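Local coordinates for cytolethal distending toxin protein B (Haemophilus ducreyi, PDB 1SR4), which probably acts as a DNase I-like nuclease, serving as the DNA-damaging subunit of the three-part cytolethal distending toxin, a bacterial genotoxin, at residues A147-I151 / L185-L189; I151-F155 / E192-N198. All blocks are in the same frame, centred on the assembly; numbering follows the deposited sequence.

Following the chain from the N terminus, helix 147-159 comes first and supplies one side of both contacts. The chain then runs through strand 171-175 and returns in helix 182-189, whose last part meets the start of the first helix; contact 1 thus closes a loop of 33 residues. A few residues on, helix 193-197 packs one turn further along helix 147-159, and contact 2 closes a second loop of 36. The loops interleave rather than nest, overlapping at Ile151, which serves both contacts. With centres about 8 Å apart, the contacts join through Leu189 and Val195 and tie three helices together over strands 171-175 and 216-221 of the six-stranded sheet.

Contact 1 of 2, residues A147-I151 / L185-L189; sequences AVSLI and LEVAL
Two helices that cover the same sheet can lock by trading side chains, and this pair is a compact example. Residues 147-151 open helix 147-159, and 185-189 belong to the last part of helix 182-189; their local axes cross at -62° and approach to 10.1 Å, with the CA atoms of Val148 and Leu189 5.9 Å apart. Val148, in its t rotamer, is the main bump. Its CG2 enters the hollow edged by Leu185, Ala188 and Leu189, lying 3.6 Å from Ala188 CB, 4.2 Å from Leu185 CD1 and 4.1 Å from Leu189 N; the small alanine allows this close approach. Two leucines answer. Leu185 (t, p) reaches over so that its CD1 rests 4.0 Å from Ala147 CB, while Leu189, with chi1 at the unusual value of -93° and chi2 t, sends CD2 between Val148 CG1 (4.2 Å) and Ile151 CG2 (4.1 Å). Beneath, Leu185 leans on Tyr217, and Ile151 and Leu189 both lean on Ile219 of strand 216-221, as expected for the outer helical layer of a DNase I-like alpha/beta sandwich. The side chains that meet are all aliphatic, without polar pairing between the segments, so cohesion here depends on burial and complementary shape.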
# COMPACT_ATOMS: atom_id res chain seq x y z
N ALA B 147 13.74 13.21 17.87
CA ALA B 147 13.84 11.75 17.93
C ALA B 147 14.67 11.11 19.05
O ALA B 147 14.26 10.11 19.64
CB ALA B 147 14.31 11.22 16.58
N VAL B 148 15.83 11.67 19.35
CA VAL B 148 16.66 11.09 20.39
C VAL B 148 16.02 11.13 21.77
O VAL B 148 16.00 10.11 22.48
CB VAL B 148 18.07 11.74 20.43
CG1 VAL B 148 18.80 11.35 21.71
CG2 VAL B 148 18.88 11.29 19.21
N SER B 149 15.48 12.29 22.17
CA SER B 149 14.84 12.37 23.49
C SER B 149 13.54 11.57 23.52
O SER B 149 13.13 11.07 24.56
CB SER B 149 14.59 13.84 23.93
OG SER B 149 13.66 14.51 23.12
N LEU B 150 12.89 11.43 22.37
CA LEU B 150 11.66 10.64 22.30
C LEU B 150 12.02 9.17 22.60
O LEU B 150 11.38 8.53 23.42
CB LEU B 150 11.00 10.75 20.92
CG LEU B 150 9.62 10.10 20.76
CD1 LEU B 150 8.65 10.70 21.76
CD2 LEU B 150 9.11 10.30 19.33
N ILE B 151 13.04 8.66 21.93
CA ILE B 151 13.50 7.28 22.13
C ILE B 151 13.96 7.09 23.58
O ILE B 151 13.62 6.10 24.23
CB ILE B 151 14.68 6.93 21.16
CG1 ILE B 151 14.23 7.08 19.70
CG2 ILE B 151 15.19 5.51 21.44
CD1 ILE B 151 13.00 6.33 19.36
N LEU B 185 20.46 8.94 12.78
CA LEU B 185 19.83 8.71 14.08
C LEU B 185 20.73 7.84 14.94
O LEU B 185 20.90 8.09 16.13
CB LEU B 185 18.48 8.01 13.92
CG LEU B 185 17.77 7.64 15.22
CD1 LEU B 185 17.53 8.90 16.06
CD2 LEU B 185 16.45 6.94 14.92
N GLU B 186 21.29 6.80 14.34
CA GLU B 186 22.16 5.88 15.06
C GLU B 186 23.33 6.62 15.74
O GLU B 186 23.63 6.38 16.91
CB GLU B 186 22.70 4.81 14.10
CG GLU B 186 23.71 3.84 14.72
CD GLU B 186 24.28 2.84 13.71
OE1 GLU B 186 24.66 3.25 12.59
OE2 GLU B 186 24.35 1.63 14.05
N VAL B 187 23.97 7.53 15.02
CA VAL B 187 25.09 8.28 15.59
C VAL B 187 24.64 9.15 16.76
O VAL B 187 25.25 9.13 17.83
CB VAL B 187 25.77 9.18 14.55
CG1 VAL B 187 26.95 9.92 15.18
CG2 VAL B 187 26.27 8.35 13.38
N ALA B 188 23.56 9.90 16.56
CA ALA B 188 23.05 10.77 17.61
C ALA B 188 22.69 9.99 18.88
O ALA B 188 22.99 10.44 19.99
CB ALA B 188 21.84 11.56 17.10
N LEU B 189 22.09 8.81 18.73
CA LEU B 189 21.70 8.02 19.90
C LEU B 189 22.87 7.63 20.80
O LEU B 189 22.69 7.31 21.98
CB LEU B 189 20.91 6.77 19.49
CG LEU B 189 19.38 6.91 19.45
CD1 LEU B 189 18.75 5.63 18.94
CD2 LEU B 189 18.84 7.21 20.84

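Contact 2 of 2, residues I151-F155 / E192-N198; sequences IRNIF and EPAVSEN
Residues 151-155 are a continuous piece of helix, whereas 192-198 hold the short helix 193-197 with Glu192 at its N-cap position. The local axes cross almost at right angles, at 84° with a closest approach of 9.9 Å, and the CA atoms of Arg152 and Val195 lie 6.2 Å apart. This is helix-on-helix packing in the outer layer of the DNase I-like alpha/beta sandwich, and it illustrates how one branched residue can organise a steep crossing. Val195, in the t rotamer, sits against the first helix, between Ile151 and Phe155: its CG1 meets Ile151 CG2 at 3.6 Å, while its CG2 lies 3.9 Å from Arg152 CA and 3.7 Å from Phe155 CD2. Phe155 (chi1 t, chi2 76°) lays its ring against the second helix, with Val195 CA and Ala194 C over one ring face and CE2 4.2 Å from Ala194 CB; Trp172 of strand 171-175 also touches it. Arg152 (t, t, p) has its strongest polar partner elsewhere: NH2 makes a salt bridge to Asp115, and a looser one from NE to Glu192 OE2, at 3.6 Å, comes in addition, the carboxylate oxygen lying at the guanidinium edge. Within residues 192-198, Asn198 ND2 donates to Ala194 O at 2.6 Å and sits 3.6 Å from Phe155 CZ.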
# COMPACT_ATOMS: atom_id res chain seq x y z
N ILE B 151 13.04 8.66 21.93
CA ILE B 151 13.50 7.28 22.13
C ILE B 151 13.96 7.09 23.58
O ILE B 151 13.62 6.10 24.23
CB ILE B 151 14.68 6.93 21.16
CG1 ILE B 151 14.23 7.08 19.70
CG2 ILE B 151 15.19 5.51 21.44
CD1 ILE B 151 13.00 6.33 19.36
N ARG B 152 14.75 8.03 24.10
CA ARG B 152 15.22 7.96 25.48
C ARG B 152 14.06 7.92 26.46
O ARG B 152 14.06 7.12 27.41
CB ARG B 152 16.15 9.14 25.81
CG ARG B 152 16.53 9.22 27.30
CD ARG B 152 17.46 10.40 27.60
NE ARG B 152 16.93 11.66 27.06
CZ ARG B 152 15.79 12.22 27.45
NH1 ARG B 152 15.05 11.63 28.38
NH2 ARG B 152 15.37 13.35 26.90
N ASN B 153 13.05 8.77 26.27
CA ASN B 153 11.92 8.77 27.20
C ASN B 153 11.15 7.45 27.12
O ASN B 153 10.64 6.97 28.13
CB ASN B 153 10.99 9.95 26.94
CG ASN B 153 11.58 11.27 27.41
OD1 ASN B 153 12.57 11.29 28.14
ND2 ASN B 153 10.97 12.38 27.01
N ILE B 154 11.05 6.87 25.93
CA ILE B 154 10.36 5.59 25.80
C ILE B 154 11.17 4.55 26.57
O ILE B 154 10.62 3.75 27.32
CB ILE B 154 10.23 5.18 24.31
CG1 ILE B 154 9.21 6.10 23.60
CG2 ILE B 154 9.81 3.70 24.20
CD1 ILE B 154 9.13 5.89 22.11
N PHE B 155 12.49 4.58 26.38
CA PHE B 155 13.38 3.64 27.07
C PHE B 155 13.21 3.70 28.60
O PHE B 155 12.98 2.68 29.25
CB PHE B 155 14.84 3.94 26.72
CG PHE B 155 15.84 3.09 27.47
CD1 PHE B 155 16.05 1.76 27.12
CD2 PHE B 155 16.56 3.62 28.54
CE1 PHE B 155 16.96 0.97 27.83
CE2 PHE B 155 17.46 2.84 29.25
CZ PHE B 155 17.67 1.51 28.90
N GLU B 192 23.40 8.73 24.35
CA GLU B 192 22.64 8.10 25.43
C GLU B 192 23.10 6.65 25.38
O GLU B 192 22.40 5.79 24.85
CB GLU B 192 21.13 8.15 25.18
CG GLU B 192 20.47 9.52 25.28
CD GLU B 192 20.45 10.09 26.69
OE1 GLU B 192 20.36 9.31 27.67
OE2 GLU B 192 20.49 11.33 26.81
N PRO B 193 24.28 6.37 25.94
CA PRO B 193 24.84 5.01 25.94
C PRO B 193 23.88 3.89 26.32
O PRO B 193 23.81 2.89 25.61
CB PRO B 193 26.02 5.13 26.91
CG PRO B 193 26.46 6.56 26.72
CD PRO B 193 25.13 7.28 26.72
N ALA B 194 23.15 4.03 27.41
CA ALA B 194 22.24 2.96 27.81
C ALA B 194 21.13 2.71 26.79
O ALA B 194 20.71 1.57 26.58
CB ALA B 194 21.63 3.27 29.19
N VAL B 195 20.64 3.76 26.16
CA VAL B 195 19.59 3.62 25.17
C VAL B 195 20.16 2.97 23.92
O VAL B 195 19.62 1.98 23.40
CB VAL B 195 19.00 4.99 24.79
CG1 VAL B 195 17.98 4.83 23.67
CG2 VAL B 195 18.35 5.63 26.01
N SER B 196 21.27 3.53 23.47
CA SER B 196 21.98 3.08 22.28
C SER B 196 22.35 1.60 22.37
O SER B 196 22.23 0.85 21.40
CB SER B 196 23.24 3.93 22.11
OG SER B 196 23.99 3.56 20.97
N GLU B 197 22.79 1.16 23.54
CA GLU B 197 23.19 -0.23 23.71
C GLU B 197 22.01 -1.19 23.89
O GLU B 197 22.14 -2.39 23.72
CB GLU B 197 24.17 -0.35 24.88
CG GLU B 197 25.42 0.52 24.68
CD GLU B 197 26.50 0.27 25.72
OE1 GLU B 197 26.19 -0.34 26.77
OE2 GLU B 197 27.66 0.70 25.48
N ASN B 198 20.84 -0.66 24.23
CA ASN B 198 19.69 -1.52 24.42
C ASN B 198 18.70 -1.48 23.26
O ASN B 198 17.60 -2.01 23.35
CB ASN B 198 18.98 -1.16 25.72
CG ASN B 198 19.72 -1.67 26.94
OD1 ASN B 198 19.84 -2.87 27.14
ND2 ASN B 198 20.23 -0.75 27.75